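Long-range contact in hydrolase, haloacid dehalogenase-like family (Chlorobaculum tepidum, PDB 2HCF), which binds magnesium and is probably a hydrolase of the haloacid dehalogenase-like type: residues Leu101-Leu105 with Val224-Ile228. Residues are numbered along the deposited sequence; the frame is centred on the assembly and turned at random.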
ATOM      1  N   LEU A 101      -2.025 -17.162  -0.212  1.00 19.74           N
ATOM      2  CA  LEU A 101      -2.725 -16.484  -1.291  1.00 20.26           C
ATOM      3  C   LEU A 101      -1.735 -16.027  -2.370  1.00 21.12           C
ATOM      4  O   LEU A 101      -1.989 -16.143  -3.570  1.00 21.83           O
ATOM      5  CB  LEU A 101      -3.490 -15.272  -0.744  1.00 20.49           C
ATOM      6  CG  LEU A 101      -4.239 -14.405  -1.763  1.00 19.59           C
ATOM      7  CD1 LEU A 101      -5.244 -15.225  -2.565  1.00 20.61           C
ATOM      8  CD2 LEU A 101      -4.927 -13.213  -1.095  1.00 20.14           C
ATOM      9  N   LEU A 102      -0.607 -15.480  -1.933  1.00 21.32           N
ATOM     10  CA  LEU A 102       0.404 -14.987  -2.846  1.00 21.94           C
ATOM     11  C   LEU A 102       1.043 -16.149  -3.615  1.00 23.17           C
ATOM     12  O   LEU A 102       1.277 -16.026  -4.800  1.00 23.64           O
ATOM     13  CB  LEU A 102       1.443 -14.159  -2.092  1.00 20.90           C
ATOM     14  CG  LEU A 102       0.959 -12.804  -1.546  1.00 21.64           C
ATOM     15  CD1 LEU A 102       2.055 -12.042  -0.858  1.00 19.31           C
ATOM     16  CD2 LEU A 102       0.357 -11.933  -2.620  1.00 21.17           C
ATOM     17  N   ASP A 103       1.289 -17.280  -2.961  1.00 24.66           N
ATOM     18  CA  ASP A 103       1.732 -18.481  -3.669  1.00 26.37           C
ATOM     19  C   ASP A 103       0.752 -18.927  -4.754  1.00 26.32           C
ATOM     20  O   ASP A 103       1.177 -19.310  -5.836  1.00 27.37           O
ATOM     21  CB  ASP A 103       1.864 -19.651  -2.711  1.00 26.80           C
ATOM     22  CG  ASP A 103       3.102 -19.591  -1.895  1.00 30.82           C
ATOM     23  OD1 ASP A 103       3.976 -18.758  -2.229  1.00 36.60           O
ATOM     24  OD2 ASP A 103       3.210 -20.386  -0.920  1.00 34.26           O
ATOM     25  N   ALA A 104      -0.537 -18.937  -4.418  1.00 26.39           N
ATOM     26  CA  ALA A 104      -1.594 -19.357  -5.332  1.00 26.07           C
ATOM     27  C   ALA A 104      -1.665 -18.455  -6.562  1.00 26.50           C
ATOM     28  O   ALA A 104      -1.895 -18.936  -7.667  1.00 26.88           O
ATOM     29  CB  ALA A 104      -2.943 -19.376  -4.614  1.00 26.43           C
ATOM     30  N   LEU A 105      -1.483 -17.145  -6.368  1.00 25.85           N
ATOM     31  CA  LEU A 105      -1.524 -16.187  -7.457  1.00 25.92           C
ATOM     32  C   LEU A 105      -0.276 -16.188  -8.321  1.00 26.44           C
ATOM     33  O   LEU A 105      -0.356 -16.108  -9.553  1.00 26.47           O
ATOM     34  CB  LEU A 105      -1.750 -14.775  -6.904  1.00 25.58           C
ATOM     35  CG  LEU A 105      -3.149 -14.567  -6.350  1.00 26.16           C
ATOM     36  CD1 LEU A 105      -3.164 -13.330  -5.483  1.00 26.16           C
ATOM     37  CD2 LEU A 105      -4.207 -14.465  -7.478  1.00 27.24           C
ATOM     38  N   VAL A 224     -10.763 -16.753  -2.051  1.00 20.35           N
ATOM     39  CA  VAL A 224     -10.209 -15.459  -2.384  1.00 19.93           C
ATOM     40  C   VAL A 224      -9.714 -15.520  -3.833  1.00 20.61           C
ATOM     41  O   VAL A 224      -9.920 -14.602  -4.600  1.00 20.23           O
ATOM     42  CB  VAL A 224      -9.071 -14.988  -1.430  1.00 19.85           C
ATOM     43  CG1 VAL A 224      -8.662 -13.548  -1.767  1.00 19.67           C
ATOM     44  CG2 VAL A 224      -9.454 -15.118   0.045  1.00 18.57           C
ATOM     45  N   LEU A 225      -9.037 -16.597  -4.200  1.00 21.63           N
ATOM     46  CA  LEU A 225      -8.555 -16.768  -5.560  1.00 22.67           C
ATOM     47  C   LEU A 225      -9.709 -16.704  -6.575  1.00 23.02           C
ATOM     48  O   LEU A 225      -9.642 -15.977  -7.572  1.00 23.09           O
ATOM     49  CB  LEU A 225      -7.803 -18.099  -5.651  1.00 22.92           C
ATOM     50  CG  LEU A 225      -7.041 -18.374  -6.945  1.00 24.98           C
ATOM     51  CD1 LEU A 225      -5.833 -17.435  -7.085  1.00 26.61           C
ATOM     52  CD2 LEU A 225      -6.611 -19.823  -6.977  1.00 23.31           C
ATOM     53  N   ALA A 226     -10.790 -17.435  -6.297  1.00 23.34           N
ATOM     54  CA  ALA A 226     -11.955 -17.441  -7.176  1.00 23.15           C
ATOM     55  C   ALA A 226     -12.492 -16.037  -7.342  1.00 23.65           C
ATOM     56  O   ALA A 226     -12.906 -15.634  -8.430  1.00 23.77           O
ATOM     57  CB  ALA A 226     -13.032 -18.340  -6.624  1.00 22.82           C
ATOM     58  N   SER A 227     -12.489 -15.280  -6.257  1.00 23.22           N
ATOM     59  CA  SER A 227     -13.032 -13.955  -6.312  1.00 23.88           C
ATOM     60  C   SER A 227     -12.119 -13.038  -7.126  1.00 24.24           C
ATOM     61  O   SER A 227     -12.598 -12.176  -7.845  1.00 23.21           O
ATOM     62  CB  SER A 227     -13.233 -13.422  -4.910  1.00 24.03           C
ATOM     63  OG  SER A 227     -13.601 -12.083  -4.991  1.00 26.85           O
ATOM     64  N   ILE A 228     -10.804 -13.255  -7.040  1.00 24.01           N
ATOM     65  CA  ILE A 228      -9.828 -12.401  -7.733  1.00 24.31           C
ATOM     66  C   ILE A 228      -9.806 -12.671  -9.233  1.00 26.33           C
ATOM     67  O   ILE A 228      -9.832 -11.746 -10.010  1.00 26.08           O
ATOM     68  CB  ILE A 228      -8.393 -12.558  -7.148  1.00 23.76           C
ATOM     69  CG1 ILE A 228      -8.322 -11.922  -5.758  1.00 22.02           C
ATOM     70  CG2 ILE A 228      -7.370 -11.884  -8.047  1.00 23.74           C
ATOM     71  CD1 ILE A 228      -7.031 -12.303  -4.973  1.00 23.01           C
TER
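In the Rossmann-like core of this HAD-family protein, helices 98-106 and 221-229 pack side by side on one face of the parallel sheet. The N-to-C directions of their short segments diverge by 48°, with a closest approach of 10.8 Å between the axes; the side chains that meet are all apolar, and no hydrogen bond joins the segments. Leu101 (chi1 t, chi2 p) extends from its helix, so that both its methyls pack on Val224 CG1 (CD2 at 3.8 Å, CD1 at 3.9 Å), and CD1 also reaches Ile228 CD1 at 4.2 Å. Leu225 adopts the same t, p rotamer; although its CA-to-CB bond points sideways, its tip crosses the gap, and CD1 lies 4.3 Å from Ala104 CB, whose small side chain leaves room for it. Beneath, Phe9 of strand 5-9 touches Leu101 and Leu105, and Val7 touches Ile228, seating both helices on the sheet. The m, t rotamer of Leu105 carries both methyls toward the other helix: CD1 sits 4.0 Å from Ile228 CD1, and CD2 lies 4.1 Å from Ile228 CG2 and 3.4 Å from Leu225 CD1.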